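Local coordinates for protein (R)-specific secondary-alkylsulfatase (Pseudomonas sp., PDB 4AXH) that hydrolyses (R)-configured secondary alkyl sulfates with strict inversion of configuration, as a zinc-dependent homodimeric alkylsulfatase that yields (S)-alcohols and sulfate, at residues M316-T321 with S415-L420; V327-A332 with Y428-G433; R373-F378 with S401-E406; H394-E399 with T422-V427. All coordinates share one frame; numbering follows the deposited sequence.

Contact 1 (M316-T321 with S415-L420); sequences MHNLLT and SYYGAL
H317 and Y417 project side by side in the same direction, and their rings meet as an offset edge-to-face pair. The CD2–CE2 edge of Y417 is turned toward the face of H317, with the planes at 89° and the centroids 5.2 Å apart; the closest atoms are H317 CE1 and Y417 CE2, at 3.6 Å. N318 crosses the same phenol at about a right angle, its amide plane 46° from the ring, and brings ND2 to 3.4 Å from Y417 CE2 while OD1 turns to the backbone at G418 CA. The imidazole of H317 is held by N318 N, which donates to ND1 almost in the ring plane at 2.8 Å, and by a weak bond between NE2 and OE2 of the zinc ligand E291. The loop 316-321 of the metallo-beta-lactamase domain lies against the loop leading into helix 420-431, of the dimerisation region, and both sides supply sulfate-binding residues: N318 through T321 from one, Y417 from the other. The backbones join at G418, whose N donates to M316 O (2.7 Å). G418 CA also makes a CA-H...O contact with H317 O. Beyond the glycine, M316 runs extended to SD, which lies 3.7 Å from L420 N; the bend at chi3 (-95°) then sets CE near L420 CB. N423 of helix 420-431 bonds to both H317 O and L319 N.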
loop_
_atom_site.group_PDB
_atom_site.type_symbol
_atom_site.label_atom_id
_atom_site.label_comp_id
_atom_site.label_asym_id
_atom_site.label_seq_id
_atom_site.Cartn_x
_atom_site.Cartn_y
_atom_site.Cartn_z
ATOM N N MET A 316 18.863 -8.200 0.885
ATOM C CA MET A 316 17.606 -7.737 0.316
ATOM C C MET A 316 16.987 -6.818 1.353
ATOM O O MET A 316 17.023 -7.148 2.539
ATOM C CB MET A 316 16.662 -8.921 0.028
ATOM C CG MET A 316 15.422 -8.496 -0.733
ATOM S SD MET A 316 14.270 -9.821 -1.098
ATOM C CE MET A 316 14.763 -10.300 -2.779
ATOM N N HIS A 317 16.490 -5.643 0.942
ATOM C CA HIS A 317 15.858 -4.724 1.904
ATOM C C HIS A 317 14.350 -5.000 1.942
ATOM O O HIS A 317 13.856 -5.895 1.226
ATOM C CB HIS A 317 16.166 -3.258 1.549
ATOM C CG HIS A 317 16.316 -2.316 2.712
ATOM N ND1 HIS A 317 15.449 -2.356 3.813
ATOM C CD2 HIS A 317 17.186 -1.288 2.879
ATOM C CE1 HIS A 317 15.827 -1.367 4.611
ATOM N NE2 HIS A 317 16.865 -0.690 4.096
ATOM N N ASN A 318 13.612 -4.271 2.784
ATOM C CA ASN A 318 12.173 -4.504 2.897
ATOM C C ASN A 318 11.348 -3.637 1.972
ATOM O O ASN A 318 11.631 -2.450 1.832
ATOM C CB ASN A 318 11.708 -4.243 4.327
ATOM C CG ASN A 318 12.083 -5.303 5.326
ATOM O OD1 ASN A 318 11.672 -6.500 5.244
ATOM N ND2 ASN A 318 12.775 -4.855 6.364
ATOM N N LEU A 319 10.290 -4.210 1.399
ATOM C CA LEU A 319 9.298 -3.448 0.648
ATOM C C LEU A 319 8.166 -3.145 1.659
ATOM O O LEU A 319 7.434 -2.167 1.509
ATOM C CB LEU A 319 8.780 -4.202 -0.599
ATOM C CG LEU A 319 9.795 -4.343 -1.709
ATOM C CD1 LEU A 319 9.273 -5.233 -2.814
ATOM C CD2 LEU A 319 10.263 -2.975 -2.234
ATOM N N LEU A 320 8.064 -3.991 2.705
ATOM C CA LEU A 320 7.132 -3.907 3.829
ATOM C C LEU A 320 7.866 -4.297 5.105
ATOM O O LEU A 320 8.012 -5.500 5.377
ATOM C CB LEU A 320 5.856 -4.795 3.627
ATOM C CG LEU A 320 4.755 -4.649 4.697
ATOM C CD1 LEU A 320 3.953 -3.388 4.484
ATOM C CD2 LEU A 320 3.820 -5.829 4.699
ATOM N N THR A 321 8.313 -3.295 5.892
ATOM C CA THR A 321 9.008 -3.554 7.155
ATOM C C THR A 321 8.134 -4.322 8.182
ATOM O O THR A 321 6.923 -4.092 8.256
ATOM C CB THR A 321 9.888 -2.380 7.642
ATOM O OG1 THR A 321 10.146 -2.509 9.032
ATOM C CG2 THR A 321 9.310 -1.045 7.376
ATOM N N SER A 415 18.220 -13.029 1.426
ATOM C CA SER A 415 17.109 -12.580 2.271
ATOM C C SER A 415 17.465 -12.466 3.772
ATOM O O SER A 415 16.894 -13.161 4.597
ATOM C CB SER A 415 15.907 -13.476 2.041
ATOM O OG SER A 415 15.539 -13.373 0.678
ATOM N N TYR A 416 18.396 -11.582 4.114
ATOM C CA TYR A 416 18.840 -11.399 5.500
ATOM C C TYR A 416 18.053 -10.346 6.257
ATOM O O TYR A 416 17.998 -10.416 7.472
ATOM C CB TYR A 416 20.315 -10.998 5.540
ATOM C CG TYR A 416 21.298 -11.998 4.958
ATOM C CD1 TYR A 416 21.348 -13.307 5.421
ATOM C CD2 TYR A 416 22.260 -11.600 4.034
ATOM C CE1 TYR A 416 22.284 -14.218 4.923
ATOM C CE2 TYR A 416 23.223 -12.494 3.555
ATOM C CZ TYR A 416 23.235 -13.803 4.008
ATOM O OH TYR A 416 24.176 -14.691 3.540
ATOM N N TYR A 417 17.517 -9.332 5.571
ATOM C CA TYR A 417 16.760 -8.247 6.188
ATOM C C TYR A 417 15.378 -8.317 5.634
ATOM O O TYR A 417 14.460 -8.736 6.335
ATOM C CB TYR A 417 17.417 -6.891 5.873
ATOM C CG TYR A 417 17.022 -5.799 6.837
ATOM C CD1 TYR A 417 17.528 -5.771 8.129
ATOM C CD2 TYR A 417 16.185 -4.756 6.438
ATOM C CE1 TYR A 417 17.176 -4.761 9.022
ATOM C CE2 TYR A 417 15.832 -3.741 7.318
ATOM C CZ TYR A 417 16.313 -3.755 8.620
ATOM O OH TYR A 417 15.962 -2.770 9.519
ATOM N N GLY A 418 15.243 -7.995 4.357
ATOM C CA GLY A 418 13.989 -8.166 3.635
ATOM C C GLY A 418 13.806 -9.642 3.323
ATOM O O GLY A 418 14.771 -10.424 3.345
ATOM N N ALA A 419 12.585 -10.061 3.050
ATOM C CA ALA A 419 12.394 -11.446 2.690
ATOM C C ALA A 419 11.756 -11.522 1.305
ATOM O O ALA A 419 10.918 -10.675 0.969
ATOM C CB ALA A 419 11.557 -12.139 3.722
ATOM N N LEU A 420 12.211 -12.482 0.471
ATOM C CA LEU A 420 11.700 -12.649 -0.890
ATOM C C LEU A 420 10.213 -12.983 -0.871
ATOM O O LEU A 420 9.437 -12.366 -1.605
ATOM C CB LEU A 420 12.545 -13.671 -1.689
ATOM C CG LEU A 420 11.944 -14.310 -2.964
ATOM C CD1 LEU A 420 11.891 -13.349 -4.116
ATOM C CD2 LEU A 420 12.734 -15.530 -3.348
#

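Contact 2 (V327-A332 with Y428-G433); sequences VRDAKA and YQRYLG
V327 sets its methyls against the base of R430 and the amide end of Q429, both on helix 420-431. CG2 packs on R430 CB at 3.6 Å, and CG1 lies 3.5 Å from Q429 NE2. The chain of Q429 is extended beyond CG, and its amide NE2 meets both methyls of V327; OE1 accepts from the backbone N of F434 of the second subunit. R430 is bent at chi2 (136°), and its CD passes R328 O. Farther out, its guanidinium and the carboxylate of D329 are stacked with their planes only 14° apart, CG of D329 lying over one face of the guanidinium and offset toward its rim. D329 OD2 and R430 NH2 form a long salt bridge at 3.6 Å. The oxygen lies well out of the guanidinium plane, so no N-H points at it and the attraction rests on charge alone.

The carboxylate has another task, because D329 is the N-cap of helix 330-344. With CG anti to the backbone N (chi1 -176°), its OD1 accepts weak bonds from K331 N, at 3.0 Å, and from A332 N, and the nearby arginine probably adds to the stabilisation of its negative charge. R328 turns away from helix 420-431: its NH1 bonds to N318 O, and it is itself a sulfate-binding residue. The contact therefore joins the N-terminal end of helix 330-344 to the C-terminal end of helix 420-431, with helix 362-388 alongside, where N380 binds the hydroxyl of Y431, and with the second subunit close by.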
loop_
_atom_site.group_PDB
_atom_site.type_symbol
_atom_site.label_atom_id
_atom_site.label_comp_id
_atom_site.label_asym_id
_atom_site.label_seq_id
_atom_site.Cartn_x
_atom_site.Cartn_y
_atom_site.Cartn_z
ATOM N N VAL A 327 3.787 0.297 2.187
ATOM C CA VAL A 327 4.585 -0.393 1.168
ATOM C C VAL A 327 5.444 0.574 0.380
ATOM O O VAL A 327 5.029 1.702 0.134
ATOM C CB VAL A 327 3.764 -1.255 0.186
ATOM C CG1 VAL A 327 3.804 -2.720 0.553
ATOM C CG2 VAL A 327 2.337 -0.759 0.030
ATOM N N ARG A 328 6.617 0.107 -0.048
ATOM C CA ARG A 328 7.565 0.859 -0.865
ATOM C C ARG A 328 7.404 0.471 -2.338
ATOM O O ARG A 328 6.780 -0.550 -2.645
ATOM C CB ARG A 328 9.001 0.614 -0.377
ATOM C CG ARG A 328 9.248 1.275 0.925
ATOM C CD ARG A 328 10.284 0.542 1.683
ATOM N NE ARG A 328 10.749 1.319 2.846
ATOM C CZ ARG A 328 11.538 0.828 3.803
ATOM N NH1 ARG A 328 11.966 -0.441 3.742
ATOM N NH2 ARG A 328 11.894 1.594 4.840
ATOM N N ASP A 329 7.907 1.320 -3.242
ATOM C CA ASP A 329 7.829 1.083 -4.685
ATOM C C ASP A 329 9.174 0.532 -5.201
ATOM O O ASP A 329 10.151 1.298 -5.420
ATOM C CB ASP A 329 7.426 2.376 -5.434
ATOM C CG ASP A 329 7.218 2.228 -6.930
ATOM O OD1 ASP A 329 7.269 1.066 -7.433
ATOM O OD2 ASP A 329 6.978 3.265 -7.599
ATOM N N ALA A 330 9.178 -0.808 -5.455
ATOM C CA ALA A 330 10.324 -1.551 -6.009
ATOM C C ALA A 330 10.692 -1.037 -7.393
ATOM O O ALA A 330 11.888 -0.963 -7.699
ATOM C CB ALA A 330 10.034 -3.050 -6.051
ATOM N N LYS A 331 9.678 -0.624 -8.202
ATOM C CA LYS A 331 9.891 -0.064 -9.546
ATOM C C LYS A 331 10.731 1.226 -9.484
ATOM O O LYS A 331 11.697 1.369 -10.232
ATOM C CB LYS A 331 8.541 0.135 -10.289
ATOM C CG LYS A 331 8.575 1.071 -11.500
ATOM C CD LYS A 331 8.147 0.395 -12.808
ATOM C CE LYS A 331 9.318 -0.140 -13.621
ATOM N NZ LYS A 331 9.827 -1.446 -13.109
ATOM N N ALA A 332 10.387 2.126 -8.557
ATOM C CA ALA A 332 11.112 3.390 -8.399
ATOM C C ALA A 332 12.517 3.149 -7.835
ATOM O O ALA A 332 13.499 3.769 -8.278
ATOM C CB ALA A 332 10.314 4.348 -7.512
ATOM N N TYR A 428 1.968 -7.654 -4.247
ATOM C CA TYR A 428 0.570 -8.035 -4.376
ATOM C C TYR A 428 -0.285 -7.057 -3.573
ATOM O O TYR A 428 -1.222 -6.522 -4.146
ATOM C CB TYR A 428 0.333 -9.474 -3.915
ATOM C CG TYR A 428 -1.056 -9.992 -4.213
ATOM C CD1 TYR A 428 -2.128 -9.721 -3.358
ATOM C CD2 TYR A 428 -1.304 -10.771 -5.342
ATOM C CE1 TYR A 428 -3.408 -10.213 -3.623
ATOM C CE2 TYR A 428 -2.581 -11.263 -5.617
ATOM C CZ TYR A 428 -3.624 -10.990 -4.753
ATOM O OH TYR A 428 -4.869 -11.490 -5.044
ATOM N N GLN A 429 0.044 -6.809 -2.278
ATOM C CA GLN A 429 -0.634 -5.838 -1.400
ATOM C C GLN A 429 -0.637 -4.432 -2.041
ATOM O O GLN A 429 -1.699 -3.804 -2.146
ATOM C CB GLN A 429 0.047 -5.787 -0.002
ATOM C CG GLN A 429 -0.375 -4.581 0.872
ATOM C CD GLN A 429 0.494 -4.349 2.097
ATOM O OE1 GLN A 429 0.825 -5.282 2.841
ATOM N NE2 GLN A 429 0.818 -3.088 2.371
ATOM N N ARG A 430 0.555 -3.948 -2.464
ATOM C CA ARG A 430 0.696 -2.636 -3.093
ATOM C C ARG A 430 -0.202 -2.429 -4.341
ATOM O O ARG A 430 -0.852 -1.400 -4.432
ATOM C CB ARG A 430 2.181 -2.238 -3.300
ATOM C CG ARG A 430 2.503 -1.540 -4.616
ATOM C CD ARG A 430 3.413 -0.327 -4.522
ATOM N NE ARG A 430 3.500 0.264 -5.858
ATOM C CZ ARG A 430 3.568 1.563 -6.127
ATOM N NH1 ARG A 430 3.577 2.452 -5.145
ATOM N NH2 ARG A 430 3.608 1.985 -7.388
ATOM N N TYR A 431 -0.273 -3.405 -5.256
ATOM C CA TYR A 431 -1.052 -3.270 -6.493
ATOM C C TYR A 431 -2.479 -3.775 -6.377
ATOM O O TYR A 431 -3.338 -3.306 -7.120
ATOM C CB TYR A 431 -0.354 -3.970 -7.692
ATOM C CG TYR A 431 0.876 -3.269 -8.212
ATOM C CD1 TYR A 431 0.773 -2.172 -9.059
ATOM C CD2 TYR A 431 2.152 -3.710 -7.866
ATOM C CE1 TYR A 431 1.912 -1.508 -9.528
ATOM C CE2 TYR A 431 3.298 -3.080 -8.362
ATOM C CZ TYR A 431 3.179 -1.979 -9.200
ATOM O OH TYR A 431 4.326 -1.322 -9.643
ATOM N N LEU A 432 -2.727 -4.771 -5.525
ATOM C CA LEU A 432 -4.082 -5.332 -5.402
ATOM C C LEU A 432 -4.689 -5.237 -3.975
ATOM O O LEU A 432 -5.874 -4.906 -3.830
ATOM C CB LEU A 432 -4.185 -6.752 -5.990
ATOM C CG LEU A 432 -3.770 -6.914 -7.478
ATOM C CD1 LEU A 432 -3.799 -8.379 -7.915
ATOM C CD2 LEU A 432 -4.618 -6.075 -8.427
ATOM N N GLY A 433 -3.882 -5.513 -2.957
ATOM C CA GLY A 433 -4.340 -5.448 -1.578
ATOM C C GLY A 433 -4.422 -6.785 -0.886
ATOM O O GLY A 433 -4.198 -7.823 -1.515
#

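Contact 3 (R373-F378 with S401-E406); sequences RDMYAF and SKLPGE
P404 lies on the ring of F378, with CD over its centre. That CD stands 3.5 Å from the ring centroid and 5° off the ring normal, a CH-pi contact, while the neighbouring P404 CG comes 3.6 Å from F378 CD1. The two side chains reach toward each other tip to tip. L403 meets the same ring obliquely, its CD2 3.7 Å from F378 CD2. The other branch of this leucine, CD1, turns to the methionine one helical turn earlier and lies 4.0 Å from M375 CG. Near the ring's far end, K402 O approaches F378 CZ at 4.0 Å.

No hydrogen bond crosses between the segments; the contact is apolar packing of the long helix 362-388 against the irregular chain that follows helix 393-400 and leads on toward helix 420-431. Around this first shell, M316 of the sulfate-site loop touches both M375 and L403. The second subunit also reaches F378, with its V591, and P404, with its T562. On the preceding turn of helix 362-388, R373 grips D374 side-on: NE and NH2 both donate to OD1 of D374, at 2.8 and 2.7 Å, from the same side of the carboxylate plane. The second oxygen of D374 carries a salt bridge to R588 of the second subunit.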
loop_
_atom_site.group_PDB
_atom_site.type_symbol
_atom_site.label_atom_id
_atom_site.label_comp_id
_atom_site.label_asym_id
_atom_site.label_seq_id
_atom_site.Cartn_x
_atom_site.Cartn_y
_atom_site.Cartn_z
ATOM N N ARG A 373 19.717 -3.457 -8.828
ATOM C CA ARG A 373 18.694 -2.961 -9.750
ATOM C C ARG A 373 17.809 -4.108 -10.198
ATOM O O ARG A 373 16.623 -4.071 -9.944
ATOM C CB ARG A 373 19.346 -2.285 -10.984
ATOM C CG ARG A 373 18.350 -2.031 -12.117
ATOM C CD ARG A 373 19.003 -1.983 -13.471
ATOM N NE ARG A 373 19.449 -3.294 -13.932
ATOM C CZ ARG A 373 20.471 -3.482 -14.757
ATOM N NH1 ARG A 373 21.148 -2.452 -15.224
ATOM N NH2 ARG A 373 20.826 -4.707 -15.114
ATOM N N ASP A 374 18.400 -5.148 -10.790
ATOM C CA ASP A 374 17.712 -6.350 -11.246
ATOM C C ASP A 374 16.880 -7.032 -10.153
ATOM O O ASP A 374 15.814 -7.534 -10.479
ATOM C CB ASP A 374 18.712 -7.363 -11.840
ATOM C CG ASP A 374 19.313 -7.014 -13.185
ATOM O OD1 ASP A 374 18.826 -6.053 -13.830
ATOM O OD2 ASP A 374 20.261 -7.715 -13.607
ATOM N N MET A 375 17.363 -7.064 -8.880
ATOM C CA MET A 375 16.654 -7.698 -7.747
ATOM C C MET A 375 15.328 -7.012 -7.457
ATOM O O MET A 375 14.318 -7.695 -7.278
ATOM C CB MET A 375 17.541 -7.779 -6.513
ATOM C CG MET A 375 16.838 -8.255 -5.278
ATOM S SD MET A 375 17.827 -8.290 -3.761
ATOM C CE MET A 375 18.541 -6.692 -3.716
ATOM N N TYR A 376 15.325 -5.670 -7.469
ATOM C CA TYR A 376 14.117 -4.908 -7.227
ATOM C C TYR A 376 13.157 -4.938 -8.384
ATOM O O TYR A 376 11.960 -5.160 -8.156
ATOM C CB TYR A 376 14.416 -3.494 -6.678
ATOM C CG TYR A 376 15.037 -3.549 -5.294
ATOM C CD1 TYR A 376 14.305 -4.005 -4.198
ATOM C CD2 TYR A 376 16.383 -3.260 -5.104
ATOM C CE1 TYR A 376 14.894 -4.152 -2.947
ATOM C CE2 TYR A 376 16.975 -3.379 -3.850
ATOM C CZ TYR A 376 16.222 -3.819 -2.770
ATOM O OH TYR A 376 16.779 -3.926 -1.513
ATOM N N ALA A 377 13.667 -4.815 -9.636
ATOM C CA ALA A 377 12.809 -4.876 -10.825
ATOM C C ALA A 377 12.178 -6.238 -10.928
ATOM O O ALA A 377 10.998 -6.323 -11.277
ATOM C CB ALA A 377 13.585 -4.551 -12.083
ATOM N N PHE A 378 12.910 -7.301 -10.524
ATOM C CA PHE A 378 12.374 -8.659 -10.527
ATOM C C PHE A 378 11.190 -8.770 -9.551
ATOM O O PHE A 378 10.157 -9.365 -9.875
ATOM C CB PHE A 378 13.453 -9.702 -10.187
ATOM C CG PHE A 378 12.930 -11.071 -9.863
ATOM C CD1 PHE A 378 12.452 -11.907 -10.870
ATOM C CD2 PHE A 378 12.872 -11.522 -8.542
ATOM C CE1 PHE A 378 11.960 -13.193 -10.573
ATOM C CE2 PHE A 378 12.345 -12.790 -8.238
ATOM C CZ PHE A 378 11.890 -13.618 -9.263
ATOM N N SER A 401 10.373 -18.645 -4.583
ATOM C CA SER A 401 11.484 -19.364 -3.900
ATOM C C SER A 401 12.933 -18.894 -4.110
ATOM O O SER A 401 13.690 -18.909 -3.131
ATOM C CB SER A 401 11.369 -20.889 -3.989
ATOM O OG SER A 401 11.789 -21.439 -5.230
ATOM N N LYS A 402 13.334 -18.476 -5.352
ATOM C CA LYS A 402 14.696 -17.997 -5.627
ATOM C C LYS A 402 14.740 -16.795 -6.568
ATOM O O LYS A 402 13.845 -16.595 -7.354
ATOM C CB LYS A 402 15.583 -19.138 -6.150
ATOM C CG LYS A 402 16.052 -20.113 -5.064
ATOM C CD LYS A 402 16.588 -21.399 -5.666
ATOM C CE LYS A 402 17.233 -22.301 -4.640
ATOM N NZ LYS A 402 17.548 -23.636 -5.217
ATOM N N LEU A 403 15.779 -15.997 -6.482
ATOM C CA LEU A 403 15.999 -14.890 -7.412
ATOM C C LEU A 403 16.505 -15.541 -8.746
ATOM O O LEU A 403 17.062 -16.669 -8.736
ATOM C CB LEU A 403 17.045 -13.897 -6.875
ATOM C CG LEU A 403 16.628 -13.027 -5.695
ATOM C CD1 LEU A 403 17.725 -12.186 -5.228
ATOM C CD2 LEU A 403 15.356 -12.244 -5.966
ATOM N N PRO A 404 16.321 -14.883 -9.901
ATOM C CA PRO A 404 16.691 -15.555 -11.160
ATOM C C PRO A 404 18.159 -15.481 -11.542
ATOM O O PRO A 404 18.860 -14.567 -11.107
ATOM C CB PRO A 404 15.824 -14.836 -12.199
ATOM C CG PRO A 404 15.635 -13.438 -11.653
ATOM C CD PRO A 404 15.686 -13.558 -10.143
ATOM N N GLY A 405 18.572 -16.397 -12.428
ATOM C CA GLY A 405 19.899 -16.464 -13.020
ATOM C C GLY A 405 20.998 -16.484 -12.000
ATOM O O GLY A 405 20.964 -17.288 -11.053
ATOM N N GLU A 406 21.940 -15.537 -12.153
ATOM C CA GLU A 406 23.116 -15.380 -11.269
ATOM C C GLU A 406 22.815 -14.718 -9.929
ATOM O O GLU A 406 23.636 -14.796 -9.006
ATOM C CB GLU A 406 24.292 -14.713 -12.022
ATOM C CG GLU A 406 24.735 -15.421 -13.318
ATOM C CD GLU A 406 24.802 -16.943 -13.304
ATOM O OE1 GLU A 406 25.644 -17.515 -12.565
ATOM O OE2 GLU A 406 23.974 -17.564 -14.014
#

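Contact 4 (H394-E399 with T422-V427); sequences HEIAAE and TNLRAV
Helix 393-400 packs against helix 420-431 within the dimerisation region in a helix-helix contact that is apolar on one flank and polar on the other, their segments running roughly antiparallel at 143° with axes 8.5 Å apart. The nearest CA atoms are those of A397 and L424. I396 and L424 cross obliquely, with I396 CG1 3.7 Å from L424 CB and I396 CD1 also against L424 O. Both also touch helix 362-388, I396 through A383 and L424 through L379.

The other flank belongs to R425. Its side chain crosses H394 at about a right angle, CD lying beside the imidazole, and the bend at chi3 (-90°) turns NE. The methyl of A397 covers one face of the guanidinium, offset toward its rim, with CB 3.5 Å from R425 NH1. That same NH1 sits at the edge of the imidazole, in its plane, and donates a weak bond to ND1 of H394 at 3.4 Å; ring and guanidinium planes are 55° apart.

If the weak bond is real, ND1 is probably the unprotonated nitrogen. The adjacent positive charge may disfavour protonation of the imidazole, though the salt bridge from R425 NH2 to D443 of the second subunit would offset part of this.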
loop_
_atom_site.group_PDB
_atom_site.type_symbol
_atom_site.label_atom_id
_atom_site.label_comp_id
_atom_site.label_asym_id
_atom_site.label_seq_id
_atom_site.Cartn_x
_atom_site.Cartn_y
_atom_site.Cartn_z
ATOM N N HIS A 394 0.033 -15.557 -1.591
ATOM C CA HIS A 394 0.720 -16.715 -1.008
ATOM C C HIS A 394 1.160 -17.721 -2.025
ATOM O O HIS A 394 2.177 -18.389 -1.812
ATOM C CB HIS A 394 -0.108 -17.361 0.091
ATOM C CG HIS A 394 -0.430 -16.406 1.176
ATOM N ND1 HIS A 394 0.564 -15.806 1.910
ATOM C CD2 HIS A 394 -1.630 -15.954 1.601
ATOM C CE1 HIS A 394 -0.060 -14.986 2.742
ATOM N NE2 HIS A 394 -1.382 -15.061 2.605
ATOM N N GLU A 395 0.377 -17.853 -3.120
ATOM C CA GLU A 395 0.639 -18.725 -4.271
ATOM C C GLU A 395 1.941 -18.217 -4.900
ATOM O O GLU A 395 2.825 -19.031 -5.155
ATOM C CB GLU A 395 -0.504 -18.623 -5.294
ATOM C CG GLU A 395 -1.208 -19.921 -5.623
ATOM C CD GLU A 395 -2.697 -19.765 -5.902
ATOM O OE1 GLU A 395 -3.060 -18.944 -6.777
ATOM O OE2 GLU A 395 -3.504 -20.466 -5.244
ATOM N N ILE A 396 2.081 -16.880 -5.100
ATOM C CA ILE A 396 3.299 -16.295 -5.654
ATOM C C ILE A 396 4.530 -16.470 -4.739
ATOM O O ILE A 396 5.621 -16.787 -5.239
ATOM C CB ILE A 396 3.182 -14.941 -6.386
ATOM C CG1 ILE A 396 4.104 -13.916 -5.792
ATOM C CG2 ILE A 396 1.737 -14.403 -6.576
ATOM C CD1 ILE A 396 3.903 -12.546 -6.275
ATOM N N ALA A 397 4.354 -16.359 -3.401
ATOM C CA ALA A 397 5.465 -16.584 -2.472
ATOM C C ALA A 397 5.986 -18.043 -2.576
ATOM O O ALA A 397 7.193 -18.269 -2.523
ATOM C CB ALA A 397 5.028 -16.269 -1.061
ATOM N N ALA A 398 5.094 -19.016 -2.773
ATOM C CA ALA A 398 5.451 -20.451 -2.924
ATOM C C ALA A 398 6.051 -20.769 -4.309
ATOM O O ALA A 398 6.922 -21.631 -4.433
ATOM C CB ALA A 398 4.237 -21.320 -2.689
ATOM N N GLU A 399 5.582 -20.083 -5.346
ATOM C CA GLU A 399 6.081 -20.314 -6.694
ATOM C C GLU A 399 7.463 -19.762 -6.897
ATOM O O GLU A 399 8.282 -20.439 -7.498
ATOM C CB GLU A 399 5.107 -19.792 -7.766
ATOM C CG GLU A 399 3.920 -20.731 -7.999
ATOM C CD GLU A 399 4.166 -22.021 -8.773
ATOM O OE1 GLU A 399 4.584 -21.948 -9.955
ATOM O OE2 GLU A 399 3.913 -23.106 -8.202
ATOM N N THR A 422 7.974 -12.293 1.691
ATOM C CA THR A 422 7.319 -11.098 2.233
ATOM C C THR A 422 7.169 -10.019 1.165
ATOM O O THR A 422 6.064 -9.484 1.002
ATOM C CB THR A 422 8.116 -10.596 3.438
ATOM O OG1 THR A 422 8.310 -11.678 4.344
ATOM C CG2 THR A 422 7.483 -9.379 4.117
ATOM N N ASN A 423 8.280 -9.714 0.439
ATOM C CA ASN A 423 8.340 -8.706 -0.610
ATOM C C ASN A 423 7.464 -9.027 -1.787
ATOM O O ASN A 423 6.847 -8.108 -2.314
ATOM C CB ASN A 423 9.773 -8.435 -1.033
ATOM C CG ASN A 423 10.544 -7.605 -0.026
ATOM O OD1 ASN A 423 9.971 -6.944 0.874
ATOM N ND2 ASN A 423 11.871 -7.618 -0.164
ATOM N N LEU A 424 7.385 -10.309 -2.197
ATOM C CA LEU A 424 6.478 -10.711 -3.295
ATOM C C LEU A 424 5.018 -10.492 -2.857
ATOM O O LEU A 424 4.228 -9.918 -3.607
ATOM C CB LEU A 424 6.688 -12.178 -3.734
ATOM C CG LEU A 424 8.014 -12.522 -4.406
ATOM C CD1 LEU A 424 8.211 -13.982 -4.417
ATOM C CD2 LEU A 424 8.118 -11.962 -5.829
ATOM N N ARG A 425 4.700 -10.873 -1.608
ATOM C CA ARG A 425 3.381 -10.679 -1.000
ATOM C C ARG A 425 3.095 -9.180 -0.940
ATOM O O ARG A 425 2.018 -8.775 -1.344
ATOM C CB ARG A 425 3.294 -11.393 0.383
ATOM C CG ARG A 425 3.286 -12.932 0.235
ATOM C CD ARG A 425 2.971 -13.749 1.475
ATOM N NE ARG A 425 4.166 -14.072 2.234
ATOM C CZ ARG A 425 4.581 -15.296 2.531
ATOM N NH1 ARG A 425 3.861 -16.352 2.188
ATOM N NH2 ARG A 425 5.702 -15.471 3.202
ATOM N N ALA A 426 4.108 -8.358 -0.575
ATOM C CA ALA A 426 4.041 -6.896 -0.506
ATOM C C ALA A 426 3.662 -6.246 -1.832
ATOM O O ALA A 426 2.860 -5.300 -1.829
ATOM C CB ALA A 426 5.363 -6.302 0.032
ATOM N N VAL A 427 4.269 -6.715 -2.960
ATOM C CA VAL A 427 3.991 -6.188 -4.335
ATOM C C VAL A 427 2.486 -6.472 -4.663
ATOM O O VAL A 427 1.817 -5.604 -5.214
ATOM C CB VAL A 427 4.981 -6.684 -5.453
ATOM C CG1 VAL A 427 4.675 -6.058 -6.820
ATOM C CG2 VAL A 427 6.435 -6.395 -5.077
#

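Overall arrangement
Contacts 1, 2 and 4 use helix 420-431 or its N-terminal lead-in; contact 3 lies beside them on helix 362-388, and the centres are 12 to 16 Å apart. Along the chain, the loop 316-321 and segment 327-332 come first, then helix 362-388, helix 393-400, the connecting loop 401-406 and finally 415-420, 422-427 and 428-433. Contacts 1 and 2 tie the metallo-beta-lactamase domain to the dimerisation region; contact 4 lies within that region. Contact 1 touches the other three: R328 and N423 bond to its backbone, as does the hydroxyl of Y376. All four contacts reach the second subunit, contact 1 through L320 alone, which places the sulfate-binding loop close to the dimer interface.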